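Local coordinates for D-3-phosphoglycerate dehydrogenase-related protein (PDB 4S1V) that acts as a phosphoglycerate oxidoreductase of the D-isomer-specific 2-hydroxyacid dehydrogenase family, probably using NAD, at the interface of chains A and B and the interface of chains A and C. Coordinates in Å, arbitrary orientation; residue numbers count along the deposited sequence, not the author numbering. Chains: chain A/B/C, D-3-phosphoglycerate dehydrogenase-related protein.

Contact 1: the interface of chains A and B. Residues chain A 15, 28, 30; chain B 222, 250, 253-254.
The guanidinium of A:Arg15 lays one face on the methyl of B:Ala254, whose CB sits over the centre of the plane, 3.5 Å from CZ of the arginine. At the edge of the same plane lie the carbonyl O of A:Val28, within its own chain, and the amide oxygen OE1 of B:Gln253 from the partner. In this D-isomer-specific 2-hydroxyacid dehydrogenase the patch joins strand 27-30 and the 3-10 helix 14-16 of chain A to the last turns of helix 247-254 of chain B. It is an assembly contact of the deposited tetramer that departs from exact two-fold symmetry, and the structure alone does not show its biological role. The arginine chain runs extended from CG to NE and passes over B:Ala254; its own bond from NH2 to the O of A:Val28 is weak. B:Gln253 is bent at chi2 (78°), which turns its amide alongside A:Val30, the side chains crossing at a slant. Its OE1 lies 3.7 Å from A:Val30 CB.

Within chain B, B:Lys222 NZ hydrogen-bonds B:Ser250 OG (3.0 Å). B:Lys222 NZ also lies 6.6 Å from A:Arg15 NH2, and the like charges may repel slightly.

Water carries the polar link, since no direct hydrogen bond spans the chains. One water joins the A:Arg15 N to B:Gln253 OE1, at 3.2 Å from that oxygen. Another meets A:Arg15 NH2 at 2.8 Å and also bonds the B:Ser250 O and the A:Val30 N, the latter almost straight (170° at H).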
loop_
_atom_site.group_PDB
_atom_site.type_symbol
_atom_site.label_atom_id
_atom_site.label_comp_id
_atom_site.label_asym_id
_atom_site.label_seq_id
_atom_site.Cartn_x
_atom_site.Cartn_y
_atom_site.Cartn_z
ATOM N N ARG A 15 3.448 18.258 -6.727
ATOM C CA ARG A 15 3.757 19.210 -5.657
ATOM C C ARG A 15 5.162 19.031 -5.100
ATOM O O ARG A 15 5.743 19.978 -4.575
ATOM C CB ARG A 15 2.726 19.130 -4.527
ATOM C CG ARG A 15 1.461 19.919 -4.832
ATOM C CD ARG A 15 0.419 19.858 -3.712
ATOM N NE ARG A 15 -0.815 20.514 -4.138
ATOM C CZ ARG A 15 -1.041 21.828 -4.095
ATOM N NH1 ARG A 15 -0.128 22.660 -3.610
ATOM N NH2 ARG A 15 -2.198 22.314 -4.533
ATOM N N VAL A 28 -3.557 27.080 -6.449
ATOM C CA VAL A 28 -3.392 25.825 -7.193
ATOM C C VAL A 28 -4.142 24.655 -6.559
ATOM O O VAL A 28 -3.999 24.382 -5.360
ATOM C CB VAL A 28 -1.888 25.454 -7.335
ATOM C CG1 VAL A 28 -1.699 24.236 -8.245
ATOM C CG2 VAL A 28 -1.085 26.641 -7.858
ATOM N N VAL A 30 -4.463 20.534 -7.275
ATOM C CA VAL A 30 -3.981 19.382 -8.038
ATOM C C VAL A 30 -4.998 18.259 -7.875
ATOM O O VAL A 30 -5.297 17.859 -6.743
ATOM C CB VAL A 30 -2.614 18.873 -7.535
ATOM C CG1 VAL A 30 -2.209 17.610 -8.289
ATOM C CG2 VAL A 30 -1.540 19.948 -7.657
ATOM N N LYS B 222 -11.582 28.824 2.274
ATOM C CA LYS B 222 -10.288 28.178 2.053
ATOM C C LYS B 222 -9.219 28.792 2.959
ATOM O O LYS B 222 -8.360 28.084 3.487
ATOM C CB LYS B 222 -9.857 28.283 0.581
ATOM C CG LYS B 222 -8.586 27.513 0.259
ATOM C CD LYS B 222 -8.211 27.634 -1.209
ATOM C CE LYS B 222 -7.254 26.527 -1.614
ATOM N NZ LYS B 222 -7.068 26.500 -3.091
ATOM N N SER B 250 -8.879 20.749 -2.067
ATOM C CA SER B 250 -7.666 21.449 -2.484
ATOM C C SER B 250 -6.637 21.478 -1.351
ATOM O O SER B 250 -5.455 21.210 -1.580
ATOM C CB SER B 250 -8.003 22.863 -2.961
ATOM O OG SER B 250 -6.840 23.521 -3.454
ATOM N N GLN B 253 -5.350 17.754 -0.201
ATOM C CA GLN B 253 -4.444 17.223 -1.217
ATOM C C GLN B 253 -3.066 17.862 -1.069
ATOM O O GLN B 253 -2.054 17.176 -1.159
ATOM C CB GLN B 253 -5.013 17.435 -2.629
ATOM C CG GLN B 253 -3.978 17.818 -3.691
ATOM C CD GLN B 253 -3.180 16.638 -4.177
ATOM O OE1 GLN B 253 -2.011 16.764 -4.562
ATOM N NE2 GLN B 253 -3.812 15.467 -4.163
ATOM N N ALA B 254 -3.047 19.167 -0.813
ATOM C CA ALA B 254 -1.804 19.935 -0.668
ATOM C C ALA B 254 -1.015 19.633 0.617
ATOM O O ALA B 254 0.190 19.907 0.698
ATOM C CB ALA B 254 -2.108 21.428 -0.758
HETATM O O HOH W 1 -4.477 20.792 -4.244
HETATM O O HOH W 2 0.859 16.833 -6.049
#

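Contact 2: the interface of chains A and C. Residues chain A 265, 268-270, 286-288; chain C 128, 133-134.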
loop_
_atom_site.group_PDB
_atom_site.type_symbol
_atom_site.label_atom_id
_atom_site.label_comp_id
_atom_site.label_asym_id
_atom_site.label_seq_id
_atom_site.Cartn_x
_atom_site.Cartn_y
_atom_site.Cartn_z
ATOM N N TYR A 265 -3.033 0.839 -22.709
ATOM C CA TYR A 265 -4.269 0.054 -22.780
ATOM C C TYR A 265 -5.368 0.833 -23.522
ATOM O O TYR A 265 -5.257 2.041 -23.704
ATOM C CB TYR A 265 -4.736 -0.327 -21.362
ATOM C CG TYR A 265 -3.610 -0.857 -20.508
ATOM C CD1 TYR A 265 -2.719 0.017 -19.865
ATOM C CD2 TYR A 265 -3.406 -2.229 -20.372
ATOM C CE1 TYR A 265 -1.659 -0.464 -19.119
ATOM C CE2 TYR A 265 -2.361 -2.719 -19.610
ATOM C CZ TYR A 265 -1.491 -1.834 -18.990
ATOM O OH TYR A 265 -0.462 -2.329 -18.238
ATOM N N GLU A 268 -7.688 3.799 -20.017
ATOM C CA GLU A 268 -6.816 4.090 -18.895
ATOM C C GLU A 268 -7.463 5.104 -17.948
ATOM O O GLU A 268 -8.105 6.038 -18.406
ATOM C CB GLU A 268 -5.463 4.609 -19.394
ATOM C CG GLU A 268 -4.647 3.588 -20.185
ATOM C CD GLU A 268 -3.349 4.158 -20.733
ATOM O OE1 GLU A 268 -2.984 5.293 -20.372
ATOM O OE2 GLU A 268 -2.688 3.469 -21.543
ATOM N N PRO A 269 -7.300 4.923 -16.621
ATOM C CA PRO A 269 -6.684 3.808 -15.906
ATOM C C PRO A 269 -7.255 2.451 -16.292
ATOM O O PRO A 269 -8.469 2.300 -16.437
ATOM C CB PRO A 269 -7.029 4.107 -14.446
ATOM C CG PRO A 269 -7.037 5.592 -14.386
ATOM C CD PRO A 269 -7.567 6.059 -15.717
ATOM N N ALA A 270 -6.358 1.489 -16.474
ATOM C CA ALA A 270 -6.715 0.102 -16.675
ATOM C C ALA A 270 -6.572 -0.574 -15.329
ATOM O O ALA A 270 -5.516 -0.508 -14.710
ATOM C CB ALA A 270 -5.791 -0.545 -17.692
ATOM N N ALA A 286 2.362 -2.660 -17.033
ATOM C CA ALA A 286 2.851 -1.474 -16.334
ATOM C C ALA A 286 1.858 -0.320 -16.515
ATOM O O ALA A 286 1.215 -0.234 -17.556
ATOM C CB ALA A 286 4.233 -1.087 -16.840
ATOM N N PRO A 287 1.716 0.557 -15.491
ATOM C CA PRO A 287 0.675 1.599 -15.483
ATOM C C PRO A 287 1.048 2.884 -16.232
ATOM O O PRO A 287 1.188 3.958 -15.618
ATOM C CB PRO A 287 0.467 1.874 -13.988
ATOM C CG PRO A 287 1.776 1.539 -13.357
ATOM C CD PRO A 287 2.404 0.456 -14.187
ATOM N N HIS A 288 1.181 2.764 -17.553
ATOM C CA HIS A 288 1.579 3.868 -18.425
ATOM C C HIS A 288 2.728 4.666 -17.862
ATOM O O HIS A 288 2.619 5.878 -17.661
ATOM C CB HIS A 288 0.379 4.753 -18.752
ATOM C CG HIS A 288 0.527 5.527 -20.041
ATOM N ND1 HIS A 288 -0.531 6.028 -20.709
ATOM C CD2 HIS A 288 1.662 5.872 -20.782
ATOM C CE1 HIS A 288 -0.098 6.656 -21.821
ATOM N NE2 HIS A 288 1.244 6.567 -21.856
ATOM N N LEU C 128 -0.674 -2.105 -9.381
ATOM C CA LEU C 128 -1.614 -2.191 -10.498
ATOM C C LEU C 128 -2.549 -3.401 -10.361
ATOM O O LEU C 128 -3.765 -3.268 -10.516
ATOM C CB LEU C 128 -0.871 -2.218 -11.846
ATOM C CG LEU C 128 -1.695 -2.336 -13.135
ATOM C CD1 LEU C 128 -2.741 -1.229 -13.251
ATOM C CD2 LEU C 128 -0.797 -2.325 -14.367
ATOM N N TRP C 133 -3.920 2.468 -9.806
ATOM C CA TRP C 133 -3.253 2.948 -11.010
ATOM C C TRP C 133 -2.107 3.848 -10.675
ATOM O O TRP C 133 -2.279 4.888 -10.037
ATOM C CB TRP C 133 -4.245 3.668 -11.918
ATOM C CG TRP C 133 -3.662 4.187 -13.218
ATOM C CD1 TRP C 133 -3.348 5.509 -13.540
ATOM C CD2 TRP C 133 -3.322 3.411 -14.426
ATOM N NE1 TRP C 133 -2.853 5.599 -14.821
ATOM C CE2 TRP C 133 -2.812 4.378 -15.407
ATOM C CE3 TRP C 133 -3.390 2.068 -14.781
ATOM C CZ2 TRP C 133 -2.394 3.990 -16.678
ATOM C CZ3 TRP C 133 -2.959 1.690 -16.063
ATOM C CH2 TRP C 133 -2.474 2.630 -16.987
ATOM N N GLN C 134 -0.920 3.435 -11.107
ATOM C CA GLN C 134 0.272 4.259 -11.055
ATOM C C GLN C 134 0.639 4.602 -9.620
ATOM O O GLN C 134 0.913 5.753 -9.303
ATOM C CB GLN C 134 0.073 5.523 -11.903
ATOM C CG GLN C 134 1.340 6.086 -12.502
ATOM C CD GLN C 134 1.053 7.167 -13.522
ATOM O OE1 GLN C 134 1.122 8.347 -13.203
ATOM N NE2 GLN C 134 0.714 6.767 -14.753
#
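The indole of C:Trp133 is inserted between two prolines of chain A. A:Pro269, which follows a cis peptide bond, covers one face, its CA 3.9 Å from the centroid of the six-membered ring and its CB over the five-membered ring. A:Pro287 covers the opposite face, with CA 3.8 Å from the six-membered centroid. C:Trp133 has CG anti to its backbone N (chi1 -179°), which extends the indole away from its own chain into this slot. At the far edge A:Tyr265 CE1 lies in the indole plane, 3.8 Å from C:Trp133 CH2, while A:His288 CB meets C:Trp133 CZ2 at 3.5 Å. C:Leu128 reaches with CD2 toward the tip of A:Tyr265.

Outward, the extended C:Gln134 side chain gives its NE2 hydrogen to the A:Pro287 O at 3.0 Å, a nearly straight bond that arrives close to the carbonyl direction (C=O...N 160°). Bonds within chain A tie the wall residues together. A:Tyr265 OH donates to the A:Ala286 O at 2.8 Å from 50° above the carbonyl plane. A:Glu268 receives the A:Tyr265 N on the anti lone pair of OE2, and A:His288 ND1 on the syn side of OE1 at 2.6 Å. That Glu-His pair is the catalytic dyad of the family. The tryptophan of one subunit thus packs beside the dyad of the next, and may thereby steady the neighbour's active site as well as joining chains A and C.

Contact 3: the interface of chains A and C. Residues chain A 112-113, 116, 121-122, 284, 286; chain C 112, 115-116, 121, 125.
The hydroxyl of C:Ser112 points at a leucine methyl of the other subunit, its OG 3.2 Å from A:Leu121 CD2. On the twin side A:Ser112 OG lies 3.8 Å from C:Leu115 CB. No hydrogen bond joins the chains here, and the contact is mainly van der Waals packing. In this D-isomer-specific 2-hydroxyacid dehydrogenase it is part of the two-fold A-C interface, which resembles the dimer common in the family and is probably the biological one: helix 104-118 of each chain packs against its copy and against the helix starting at residue 121 of the partner.

C:Leu121 has CG anti to its backbone N (chi1 -166°), which carries its two methyls onto chain A. C:Leu121 CD1 lies 3.8 Å from A:Leu113 CD2, the two side chains crossing at about a right angle. C:Leu121 CD2 reaches A:Ala116 CB at 4.0 Å, and on the symmetric side A:Leu121 CD2 meets C:Ala116 CB at 3.9 Å.

One turn along, the C:Ile125 side chain stretches out (chi2 172°), and its terminal CD1 touches two chain A residues. A:Leu284 CD2 lies 3.7 Å from C:Ile125 CD1, its side chain crossing the isoleucine at about a right angle. A:Pro122 CG lies 3.9 Å from C:Ile125 CD1, approaching at a slant.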
loop_
_atom_site.group_PDB
_atom_site.type_symbol
_atom_site.label_atom_id
_atom_site.label_comp_id
_atom_site.label_asym_id
_atom_site.label_seq_id
_atom_site.Cartn_x
_atom_site.Cartn_y
_atom_site.Cartn_z
ATOM N N SER A 112 13.311 -1.567 -19.837
ATOM C CA SER A 112 13.087 -2.153 -18.512
ATOM C C SER A 112 12.005 -3.233 -18.544
ATOM O O SER A 112 12.132 -4.272 -17.897
ATOM C CB SER A 112 12.701 -1.059 -17.515
ATOM O OG SER A 112 12.473 -1.605 -16.225
ATOM N N LEU A 113 10.942 -2.984 -19.301
ATOM C CA LEU A 113 9.863 -3.954 -19.432
ATOM C C LEU A 113 10.360 -5.201 -20.152
ATOM O O LEU A 113 10.016 -6.323 -19.774
ATOM C CB LEU A 113 8.665 -3.359 -20.185
ATOM C CG LEU A 113 7.942 -2.136 -19.627
ATOM C CD1 LEU A 113 6.602 -1.999 -20.335
ATOM C CD2 LEU A 113 7.740 -2.249 -18.124
ATOM N N ALA A 116 12.775 -7.152 -17.790
ATOM C CA ALA A 116 11.932 -7.738 -16.739
ATOM C C ALA A 116 11.114 -8.938 -17.229
ATOM O O ALA A 116 11.117 -9.994 -16.595
ATOM C CB ALA A 116 11.020 -6.683 -16.118
ATOM N N LEU A 121 11.103 -11.309 -13.960
ATOM C CA LEU A 121 11.542 -10.610 -12.743
ATOM C C LEU A 121 10.425 -10.347 -11.726
ATOM O O LEU A 121 10.591 -10.669 -10.551
ATOM C CB LEU A 121 12.314 -9.325 -13.085
ATOM C CG LEU A 121 13.341 -8.832 -12.056
ATOM C CD1 LEU A 121 14.448 -9.857 -11.818
ATOM C CD2 LEU A 121 13.943 -7.501 -12.473
ATOM N N PRO A 122 9.287 -9.774 -12.162
ATOM C CA PRO A 122 8.216 -9.523 -11.193
ATOM C C PRO A 122 7.778 -10.794 -10.462
ATOM O O PRO A 122 7.642 -10.769 -9.239
ATOM C CB PRO A 122 7.072 -8.981 -12.069
ATOM C CG PRO A 122 7.772 -8.368 -13.231
ATOM C CD PRO A 122 8.901 -9.319 -13.514
ATOM N N LEU A 284 3.089 -9.004 -18.660
ATOM C CA LEU A 284 3.587 -7.992 -17.743
ATOM C C LEU A 284 2.897 -6.663 -18.077
ATOM O O LEU A 284 3.025 -6.141 -19.189
ATOM C CB LEU A 284 5.114 -7.878 -17.859
ATOM C CG LEU A 284 5.939 -7.029 -16.887
ATOM C CD1 LEU A 284 7.392 -7.475 -16.940
ATOM C CD2 LEU A 284 5.828 -5.539 -17.186
ATOM N N ALA A 286 2.362 -2.660 -17.033
ATOM C CA ALA A 286 2.851 -1.474 -16.334
ATOM C C ALA A 286 1.858 -0.320 -16.515
ATOM O O ALA A 286 1.215 -0.234 -17.556
ATOM C CB ALA A 286 4.233 -1.087 -16.840
ATOM N N SER C 112 18.901 -5.463 -15.642
ATOM C CA SER C 112 17.475 -5.586 -15.366
ATOM C C SER C 112 17.132 -5.078 -13.967
ATOM O O SER C 112 16.134 -4.376 -13.788
ATOM C CB SER C 112 17.029 -7.041 -15.516
ATOM O OG SER C 112 15.675 -7.181 -15.129
ATOM N N LEU C 115 17.580 -1.085 -13.765
ATOM C CA LEU C 115 16.428 -0.399 -14.361
ATOM C C LEU C 115 15.132 -0.605 -13.584
ATOM O O LEU C 115 14.353 0.345 -13.409
ATOM C CB LEU C 115 16.219 -0.832 -15.812
ATOM C CG LEU C 115 17.091 -0.197 -16.896
ATOM C CD1 LEU C 115 16.922 -0.981 -18.189
ATOM C CD2 LEU C 115 16.721 1.265 -17.114
ATOM N N ALA C 116 14.891 -1.838 -13.140
ATOM C CA ALA C 116 13.710 -2.132 -12.326
ATOM C C ALA C 116 13.675 -1.327 -11.028
ATOM O O ALA C 116 12.618 -0.814 -10.646
ATOM C CB ALA C 116 13.593 -3.627 -12.043
ATOM N N LEU C 121 9.778 -0.639 -10.730
ATOM C CA LEU C 121 8.923 -1.438 -11.600
ATOM C C LEU C 121 8.086 -2.502 -10.871
ATOM O O LEU C 121 6.871 -2.543 -11.066
ATOM C CB LEU C 121 9.738 -2.050 -12.750
ATOM C CG LEU C 121 8.961 -2.628 -13.929
ATOM C CD1 LEU C 121 7.899 -1.652 -14.411
ATOM C CD2 LEU C 121 9.917 -3.003 -15.055
ATOM N N ILE C 125 3.876 -2.526 -10.669
ATOM C CA ILE C 125 3.151 -3.661 -11.260
ATOM C C ILE C 125 2.265 -4.354 -10.221
ATOM O O ILE C 125 1.091 -4.631 -10.476
ATOM C CB ILE C 125 4.119 -4.695 -11.888
ATOM C CG1 ILE C 125 4.904 -4.066 -13.038
ATOM C CG2 ILE C 125 3.364 -5.940 -12.347
ATOM C CD1 ILE C 125 6.012 -4.948 -13.576
#

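Contacts 2 and 3 belong to one two-fold A-C interface: the centres of their C-alpha atoms are about 14 Å apart and they share A:Ala286. Helix 121-129 of chain C spans both, giving residues 121 and 125 to contact 3 and residue 128 to contact 2, so the helical part of this probable dimer interface is continuous with the loop beside the catalytic dyad. Each of the two has a twin with the chains exchanged. Contact 1 shares no residue with either; its centre is about 23 Å from contact 2 and 32 Å from contact 3. It joins chain A to another neighbour in the deposited tetramer by direct van der Waals contact, with its polar links running through water.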